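Local coordinates for protein type II restriction enzyme AgeI (Thalassobius gelatinovorus, PDB 5DWA) that recognises the double-stranded DNA sequence 5'-ACCGGT-3' and cuts it after the first adenine, leaving fragments with terminal 5'-phosphates, at residues M186-D198 with G232-T244. Residues are numbered along the deposited sequence; the frame is centred on the assembly and turned at random.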
loop_
_atom_site.group_PDB
_atom_site.type_symbol
_atom_site.label_atom_id
_atom_site.label_comp_id
_atom_site.label_asym_id
_atom_site.label_seq_id
_atom_site.Cartn_x
_atom_site.Cartn_y
_atom_site.Cartn_z
ATOM N N MET A 186 16.074 13.705 6.742
ATOM C CA MET A 186 16.632 14.130 8.019
ATOM C C MET A 186 18.155 14.094 7.954
ATOM O O MET A 186 18.824 14.948 8.532
ATOM C CB MET A 186 16.100 13.247 9.159
ATOM C CG MET A 186 14.577 13.313 9.324
ATOM S SD MET A 186 13.905 12.208 10.577
ATOM C CE MET A 186 14.431 13.051 12.063
ATOM N N GLY A 187 18.688 13.119 7.220
ATOM C CA GLY A 187 20.126 13.017 7.015
ATOM C C GLY A 187 20.694 14.204 6.258
ATOM O O GLY A 187 21.870 14.543 6.415
ATOM N N GLU A 188 19.871 14.835 5.429
ATOM C CA GLU A 188 20.293 16.013 4.677
ATOM C C GLU A 188 19.877 17.300 5.376
ATOM O O GLU A 188 19.812 18.364 4.757
ATOM C CB GLU A 188 19.727 15.976 3.253
ATOM C CG GLU A 188 20.177 14.766 2.437
ATOM C CD GLU A 188 21.690 14.665 2.298
ATOM O OE1 GLU A 188 22.377 15.707 2.347
ATOM O OE2 GLU A 188 22.197 13.535 2.134
ATOM N N GLY A 189 19.594 17.199 6.671
ATOM C CA GLY A 189 19.277 18.368 7.470
ATOM C C GLY A 189 17.932 18.997 7.165
ATOM O O GLY A 189 17.724 20.177 7.430
ATOM N N LEU A 190 17.014 18.209 6.613
ATOM C CA LEU A 190 15.675 18.710 6.334
ATOM C C LEU A 190 14.679 18.283 7.410
ATOM O O LEU A 190 14.819 17.217 8.008
ATOM C CB LEU A 190 15.196 18.208 4.971
ATOM C CG LEU A 190 15.981 18.681 3.746
ATOM C CD1 LEU A 190 15.721 17.762 2.563
ATOM C CD2 LEU A 190 15.599 20.110 3.388
ATOM N N LEU A 191 13.676 19.116 7.660
ATOM C CA LEU A 191 12.563 18.686 8.500
ATOM C C LEU A 191 11.764 17.629 7.751
ATOM O O LEU A 191 11.505 17.770 6.555
ATOM C CB LEU A 191 11.670 19.867 8.880
ATOM C CG LEU A 191 12.252 20.882 9.863
ATOM C CD1 LEU A 191 11.256 21.993 10.115
ATOM C CD2 LEU A 191 12.627 20.188 11.157
ATOM N N SER A 192 11.396 16.564 8.454
ATOM C CA SER A 192 10.568 15.517 7.861
ATOM C C SER A 192 9.424 15.197 8.812
ATOM O O SER A 192 9.589 14.443 9.771
ATOM C CB SER A 192 11.398 14.269 7.567
ATOM O OG SER A 192 10.596 13.245 7.000
ATOM N N VAL A 193 8.263 15.788 8.547
ATOM C CA VAL A 193 7.143 15.713 9.476
ATOM C C VAL A 193 6.127 14.688 8.999
ATOM O O VAL A 193 5.823 14.622 7.812
ATOM C CB VAL A 193 6.482 17.096 9.626
ATOM C CG1 VAL A 193 5.280 17.042 10.548
ATOM C CG2 VAL A 193 7.510 18.116 10.148
ATOM N N LEU A 194 5.635 13.868 9.928
ATOM C CA LEU A 194 4.491 13.003 9.665
ATOM C C LEU A 194 3.225 13.701 10.150
ATOM O O LEU A 194 3.060 13.921 11.346
ATOM C CB LEU A 194 4.667 11.654 10.377
ATOM C CG LEU A 194 3.547 10.636 10.162
ATOM C CD1 LEU A 194 3.463 10.244 8.696
ATOM C CD2 LEU A 194 3.771 9.405 11.042
ATOM N N SER A 195 2.349 14.054 9.214
ATOM C CA SER A 195 1.065 14.653 9.550
ATOM C C SER A 195 -0.011 13.650 9.204
ATOM O O SER A 195 -0.020 13.115 8.097
ATOM C CB SER A 195 0.849 15.965 8.792
ATOM O OG SER A 195 1.870 16.893 9.115
ATOM N N THR A 196 -0.905 13.366 10.144
ATOM C CA THR A 196 -1.857 12.314 9.907
ATOM C C THR A 196 -3.190 12.586 10.561
ATOM O O THR A 196 -3.265 13.266 11.578
ATOM C CB THR A 196 -1.283 10.957 10.395
ATOM O OG1 THR A 196 -2.165 9.897 10.008
ATOM C CG2 THR A 196 -1.045 10.949 11.925
ATOM N N LEU A 197 -4.245 12.064 9.952
ATOM C CA LEU A 197 -5.547 12.047 10.601
ATOM C C LEU A 197 -5.682 10.806 11.479
ATOM O O LEU A 197 -6.658 10.686 12.232
ATOM C CB LEU A 197 -6.670 12.090 9.564
ATOM C CG LEU A 197 -6.699 13.370 8.733
ATOM C CD1 LEU A 197 -7.855 13.316 7.768
ATOM C CD2 LEU A 197 -6.802 14.580 9.641
ATOM N N ASP A 198 -4.713 9.894 11.370
ATOM C CA ASP A 198 -4.681 8.648 12.152
ATOM C C ASP A 198 -6.057 7.984 12.147
ATOM O O ASP A 198 -6.609 7.662 13.200
ATOM C CB ASP A 198 -4.210 8.918 13.589
ATOM C CG ASP A 198 -3.903 7.630 14.372
ATOM O OD1 ASP A 198 -3.681 6.570 13.748
ATOM O OD2 ASP A 198 -3.866 7.691 15.619
ATOM N N GLY A 232 12.947 6.988 15.810
ATOM C CA GLY A 232 13.103 8.377 15.405
ATOM C C GLY A 232 13.050 8.584 13.903
ATOM O O GLY A 232 13.828 9.363 13.345
ATOM N N ASP A 233 12.117 7.899 13.249
ATOM C CA ASP A 233 12.050 7.895 11.788
ATOM C C ASP A 233 11.492 9.192 11.188
ATOM O O ASP A 233 11.553 9.372 9.976
ATOM C CB ASP A 233 11.207 6.713 11.303
ATOM C CG ASP A 233 11.915 5.380 11.465
ATOM O OD1 ASP A 233 13.165 5.370 11.478
ATOM O OD2 ASP A 233 11.218 4.346 11.567
ATOM N N PHE A 234 10.950 10.075 12.027
ATOM C CA PHE A 234 10.405 11.371 11.591
ATOM C C PHE A 234 10.818 12.468 12.565
ATOM O O PHE A 234 11.075 12.197 13.737
ATOM C CB PHE A 234 8.866 11.330 11.483
ATOM C CG PHE A 234 8.359 10.323 10.505
ATOM C CD1 PHE A 234 8.197 10.653 9.170
ATOM C CD2 PHE A 234 8.065 9.032 10.914
ATOM C CE1 PHE A 234 7.748 9.713 8.259
ATOM C CE2 PHE A 234 7.613 8.088 10.014
ATOM C CZ PHE A 234 7.448 8.429 8.682
ATOM N N SER A 235 10.876 13.706 12.081
ATOM C CA SER A 235 11.252 14.837 12.928
ATOM C C SER A 235 10.235 15.024 14.041
ATOM O O SER A 235 10.580 15.362 15.176
ATOM C CB SER A 235 11.365 16.123 12.108
ATOM O OG SER A 235 12.338 15.996 11.092
ATOM N N ALA A 236 8.973 14.812 13.683
ATOM C CA ALA A 236 7.848 14.957 14.596
ATOM C C ALA A 236 6.616 14.398 13.916
ATOM O O ALA A 236 6.586 14.269 12.699
ATOM C CB ALA A 236 7.626 16.401 14.973
ATOM N N CYS A 237 5.617 14.044 14.716
ATOM C CA CYS A 237 4.353 13.558 14.190
ATOM C C CYS A 237 3.220 14.383 14.769
ATOM O O CYS A 237 3.175 14.641 15.979
ATOM C CB CYS A 237 4.167 12.072 14.520
ATOM S SG CYS A 237 2.527 11.387 14.105
ATOM N N PHE A 238 2.321 14.813 13.893
ATOM C CA PHE A 238 1.147 15.567 14.304
ATOM C C PHE A 238 -0.083 14.802 13.887
ATOM O O PHE A 238 -0.262 14.523 12.711
ATOM C CB PHE A 238 1.168 16.967 13.695
ATOM C CG PHE A 238 2.308 17.797 14.186
ATOM C CD1 PHE A 238 3.560 17.695 13.595
ATOM C CD2 PHE A 238 2.149 18.642 15.274
ATOM C CE1 PHE A 238 4.621 18.444 14.062
ATOM C CE2 PHE A 238 3.210 19.380 15.748
ATOM C CZ PHE A 238 4.446 19.281 15.140
ATOM N N SER A 239 -0.899 14.426 14.866
ATOM C CA SER A 239 -2.129 13.708 14.591
ATOM C C SER A 239 -3.321 14.599 14.862
ATOM O O SER A 239 -3.321 15.382 15.815
ATOM C CB SER A 239 -2.223 12.441 15.439
ATOM O OG SER A 239 -3.510 11.855 15.283
ATOM N N TYR A 240 -4.342 14.466 14.024
ATOM C CA TYR A 240 -5.565 15.236 14.200
ATOM C C TYR A 240 -6.716 14.317 14.564
ATOM O O TYR A 240 -7.886 14.650 14.381
ATOM C CB TYR A 240 -5.863 16.050 12.940
ATOM C CG TYR A 240 -4.717 16.979 12.625
ATOM C CD1 TYR A 240 -3.749 16.630 11.685
ATOM C CD2 TYR A 240 -4.563 18.173 13.318
ATOM C CE1 TYR A 240 -2.673 17.476 11.418
ATOM C CE2 TYR A 240 -3.492 19.017 13.060
ATOM C CZ TYR A 240 -2.555 18.659 12.106
ATOM O OH TYR A 240 -1.481 19.488 11.852
ATOM N N ASN A 241 -6.361 13.147 15.082
ATOM C CA ASN A 241 -7.334 12.304 15.756
ATOM C C ASN A 241 -7.243 12.608 17.238
ATOM O O ASN A 241 -6.231 12.300 17.860
ATOM C CB ASN A 241 -7.055 10.824 15.486
ATOM C CG ASN A 241 -8.159 9.914 15.993
ATOM O OD1 ASN A 241 -8.872 10.252 16.936
ATOM N ND2 ASN A 241 -8.307 8.752 15.362
ATOM N N LEU A 242 -8.289 13.207 17.808
ATOM C CA LEU A 242 -8.258 13.557 19.228
ATOM C C LEU A 242 -8.068 12.339 20.147
ATOM O O LEU A 242 -7.717 12.501 21.314
ATOM C CB LEU A 242 -9.531 14.306 19.619
ATOM C CG LEU A 242 -9.787 15.602 18.848
ATOM C CD1 LEU A 242 -11.037 16.316 19.380
ATOM C CD2 LEU A 242 -8.561 16.508 18.906
ATOM N N ARG A 243 -8.291 11.129 19.625
ATOM C CA ARG A 243 -8.070 9.900 20.400
ATOM C C ARG A 243 -6.633 9.390 20.387
ATOM O O ARG A 243 -6.282 8.507 21.171
ATOM C CB ARG A 243 -8.986 8.783 19.902
ATOM C CG ARG A 243 -10.447 9.071 20.142
ATOM C CD ARG A 243 -11.301 7.840 19.902
ATOM N NE ARG A 243 -12.691 8.242 19.778
ATOM C CZ ARG A 243 -13.206 8.777 18.673
ATOM N NH1 ARG A 243 -12.445 8.947 17.593
ATOM N NH2 ARG A 243 -14.476 9.145 18.639
ATOM N N THR A 244 -5.800 9.936 19.502
ATOM C CA THR A 244 -4.395 9.568 19.478
ATOM C C THR A 244 -3.765 9.941 20.812
ATOM O O THR A 244 -3.979 11.044 21.313
ATOM C CB THR A 244 -3.629 10.283 18.339
ATOM O OG1 THR A 244 -4.242 9.984 17.076
ATOM C CG2 THR A 244 -2.169 9.851 18.321
HETATM O O HOH W 1 0.606 19.004 10.264
#
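Asp198 and Thr244 meet from opposite directions: Thr244 OG1 donates to Asp198 OD2 at 2.7 Å, reaching the anti lone pair of the carboxylate. That hydroxyl in turn accepts from Ser239 OG, which itself closes an ST turn by taking the backbone N-H of Asn241. Asn241 extends its CG anti to its backbone N (chi1 -171°), which carries ND2 to the carbonyl O of Asp198 at 3.0 Å; the bond is straight (168°) and lies in the amide plane, although it arrives above the carbonyl plane. On its other branch, OD1 closes an Asx turn with Arg243 N and also pairs with Asn62. A leucine in its place would probably leave the Asp198 carbonyl without this donor and the N-H of Arg243 without its Asx-turn acceptor.

Strands 191-196 and 236-239 run parallel, their axes 16° apart, within the mixed sheet of this PD-(D/E)XK nuclease; helix 223-230 makes the beta-alpha-beta crossover between them. Leu194 bonds through N to Ala236 O and through O to Phe238 N (2.8 Å), and Thr196 repeats the pattern with Phe238 O and Tyr240 N. Toward the N-terminal end of the pairing a side chain takes part: Ser235 OG accepts from Ser192 N at 2.9 Å, while Ser235 N donates to Ser192 O.

Leu194 CB sits over one face of the Phe234 ring, 4.0 Å from its centroid, and its CD2 reaches Cys237 SG; Ile228 of the crossover helix touches all three side chains. On the other face of the sheet, Val193 CG1 meets the Phe238 ring edge at CD1 (3.6 Å). Tyr240 OH bonds Tyr104.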